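Local coordinates for acyl-[acyl-carrier-protein]--UDP-N-acetylglucosamine O-acyltransferase (Acinetobacter baumannii, PDB 4E6U) that transfers an acyl chain from acyl carrier protein to UDP-N-acetylglucosamine, a step of lipopolysaccharide synthesis, at residues I22-I28 with I40-L46. Sequence-based numbering, arbitrary orientation.
Sequences IASDVQI and IGAGTKL. With SO4 (sulfate ion), chain C.
This is the same corner in two successive coils of the left-handed parallel beta-helix that hexapeptide-repeat acyltransferases share, in parallel register: Ile22 over Ile40, Gln27 over Lys45, Ile28 over Leu46. Each corner is a type II turn, Ala23–Val26 and Gly41–Thr44; Asp25 (phi 54°) and Gly43 (81°) take the positive-phi position. Four backbone hydrogen bonds join the coils: Ala23 N to Ile40 O (2.9 Å), Gly43 N to Ser24 O (3.2 Å), Gln27 N to Thr44 O (3.0 Å) and Leu46 N to Gln27 O (2.8 Å). Thr44 N closes its own turn on Gly41 O at 3.2 Å, while Thr44 OG1 hydrogen-bonds Gly59 O and Asn62 N of the next coil. Inside, where Ile22, Ile28 and Leu46 also point, Ile40 (m,t) meets Ile22 CD1 with its CD1 and, from the turn, Val26 CG1 with its CG2, both at 3.9 Å. On the other face, one water accepts from Gln27 NE2 (2.8 Å) and Lys45 NZ (2.7 Å); all-trans Lys45 also donates from NZ to O3 of a sulfate, at 2.8 Å.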
loop_
_atom_site.group_PDB
_atom_site.type_symbol
_atom_site.label_atom_id
_atom_site.label_comp_id
_atom_site.label_asym_id
_atom_site.label_seq_id
_atom_site.Cartn_x
_atom_site.Cartn_y
_atom_site.Cartn_z
ATOM N N ILE A 22 0.592 -14.880 -29.594
ATOM C CA ILE A 22 -0.073 -15.615 -28.539
ATOM C C ILE A 22 0.127 -17.098 -28.790
ATOM O O ILE A 22 -0.231 -17.599 -29.858
ATOM C CB ILE A 22 -1.592 -15.308 -28.519
ATOM C CG1 ILE A 22 -1.887 -13.791 -28.539
ATOM C CG2 ILE A 22 -2.272 -15.989 -27.330
ATOM C CD1 ILE A 22 -1.358 -13.038 -27.336
ATOM N N ALA A 23 0.699 -17.794 -27.819
ATOM C CA ALA A 23 0.957 -19.226 -27.957
ATOM C C ALA A 23 -0.301 -20.040 -27.731
ATOM O O ALA A 23 -1.391 -19.506 -27.446
ATOM C CB ALA A 23 2.051 -19.657 -26.987
ATOM N N SER A 24 -0.147 -21.357 -27.875
ATOM C CA SER A 24 -1.228 -22.289 -27.641
ATOM C C SER A 24 -1.743 -22.274 -26.211
ATOM O O SER A 24 -1.001 -22.009 -25.253
ATOM C CB SER A 24 -0.790 -23.714 -28.001
ATOM O OG SER A 24 0.268 -24.146 -27.159
ATOM N N ASP A 25 -3.027 -22.579 -26.101
ATOM C CA ASP A 25 -3.763 -22.722 -24.856
ATOM C C ASP A 25 -3.665 -21.519 -23.907
ATOM O O ASP A 25 -3.764 -21.674 -22.689
ATOM C CB ASP A 25 -3.505 -24.073 -24.131
ATOM C CG ASP A 25 -3.508 -25.269 -25.063
ATOM O OD1 ASP A 25 -4.555 -25.560 -25.666
ATOM O OD2 ASP A 25 -2.453 -25.927 -25.159
ATOM N N VAL A 26 -3.475 -20.331 -24.477
ATOM C CA VAL A 26 -3.494 -19.097 -23.678
ATOM C C VAL A 26 -4.934 -18.677 -23.436
ATOM O O VAL A 26 -5.766 -18.714 -24.345
ATOM C CB VAL A 26 -2.701 -17.997 -24.373
ATOM C CG1 VAL A 26 -2.961 -16.615 -23.721
ATOM C CG2 VAL A 26 -1.207 -18.328 -24.298
ATOM N N GLN A 27 -5.214 -18.283 -22.202
ATOM C CA GLN A 27 -6.520 -17.757 -21.816
ATOM C C GLN A 27 -6.374 -16.279 -21.544
ATOM O O GLN A 27 -5.429 -15.865 -20.871
ATOM C CB GLN A 27 -7.038 -18.448 -20.576
ATOM C CG GLN A 27 -7.330 -19.919 -20.772
ATOM C CD GLN A 27 -7.598 -20.591 -19.445
ATOM O OE1 GLN A 27 -6.714 -21.235 -18.860
ATOM N NE2 GLN A 27 -8.785 -20.384 -18.923
ATOM N N ILE A 28 -7.308 -15.500 -22.063
ATOM C CA ILE A 28 -7.336 -14.061 -21.836
ATOM C C ILE A 28 -8.780 -13.694 -21.568
ATOM O O ILE A 28 -9.638 -13.931 -22.414
ATOM C CB ILE A 28 -6.785 -13.265 -23.044
ATOM C CG1 ILE A 28 -5.330 -13.654 -23.346
ATOM C CG2 ILE A 28 -6.918 -11.736 -22.819
ATOM C CD1 ILE A 28 -4.723 -13.009 -24.588
ATOM N N ILE A 40 2.985 -14.005 -25.429
ATOM C CA ILE A 40 2.428 -14.735 -24.291
ATOM C C ILE A 40 2.590 -16.227 -24.525
ATOM O O ILE A 40 2.052 -16.778 -25.491
ATOM C CB ILE A 40 0.958 -14.393 -24.025
ATOM C CG1 ILE A 40 0.801 -12.874 -23.888
ATOM C CG2 ILE A 40 0.472 -15.119 -22.767
ATOM C CD1 ILE A 40 -0.611 -12.446 -23.573
ATOM N N GLY A 41 3.334 -16.855 -23.625
ATOM C CA GLY A 41 3.681 -18.261 -23.734
ATOM C C GLY A 41 2.586 -19.228 -23.344
ATOM O O GLY A 41 1.597 -18.894 -22.679
ATOM N N ALA A 42 2.792 -20.476 -23.744
ATOM C CA ALA A 42 1.771 -21.489 -23.678
ATOM C C ALA A 42 1.257 -21.704 -22.277
ATOM O O ALA A 42 2.024 -21.742 -21.312
ATOM C CB ALA A 42 2.329 -22.811 -24.240
ATOM N N GLY A 43 -0.056 -21.847 -22.167
ATOM C CA GLY A 43 -0.675 -22.175 -20.900
ATOM C C GLY A 43 -0.885 -21.005 -19.943
ATOM O O GLY A 43 -1.417 -21.190 -18.859
ATOM N N THR A 44 -0.437 -19.823 -20.328
ATOM C CA THR A 44 -0.621 -18.653 -19.478
ATOM C C THR A 44 -2.081 -18.244 -19.492
ATOM O O THR A 44 -2.772 -18.332 -20.517
ATOM C CB THR A 44 0.327 -17.532 -19.928
ATOM O OG1 THR A 44 1.643 -17.841 -19.444
ATOM C CG2 THR A 44 -0.089 -16.157 -19.358
ATOM N N LYS A 45 -2.552 -17.829 -18.324
ATOM C CA LYS A 45 -3.928 -17.343 -18.141
ATOM C C LYS A 45 -3.941 -15.930 -17.601
ATOM O O LYS A 45 -3.352 -15.651 -16.543
ATOM C CB LYS A 45 -4.705 -18.238 -17.177
ATOM C CG LYS A 45 -6.099 -17.699 -16.807
ATOM C CD LYS A 45 -6.848 -18.667 -15.889
ATOM C CE LYS A 45 -8.231 -18.130 -15.579
ATOM N NZ LYS A 45 -9.022 -19.085 -14.749
ATOM N N LEU A 46 -4.602 -15.059 -18.340
ATOM C CA LEU A 46 -4.941 -13.730 -17.851
ATOM C C LEU A 46 -6.407 -13.758 -17.491
ATOM O O LEU A 46 -7.223 -14.225 -18.287
ATOM C CB LEU A 46 -4.706 -12.672 -18.922
ATOM C CG LEU A 46 -3.291 -12.118 -19.097
ATOM C CD1 LEU A 46 -2.273 -13.222 -19.392
ATOM C CD2 LEU A 46 -3.268 -11.078 -20.184
HETATM S S SO4 C . -11.852 -17.977 -12.431
HETATM O O1 SO4 C . -12.808 -18.789 -13.196
HETATM O O2 SO4 C . -11.235 -18.800 -11.390
HETATM O O3 SO4 C . -10.811 -17.478 -13.335
HETATM O O4 SO4 C . -12.562 -16.842 -11.811
HETATM O O HOH W 1 -9.592 -21.216 -16.390
#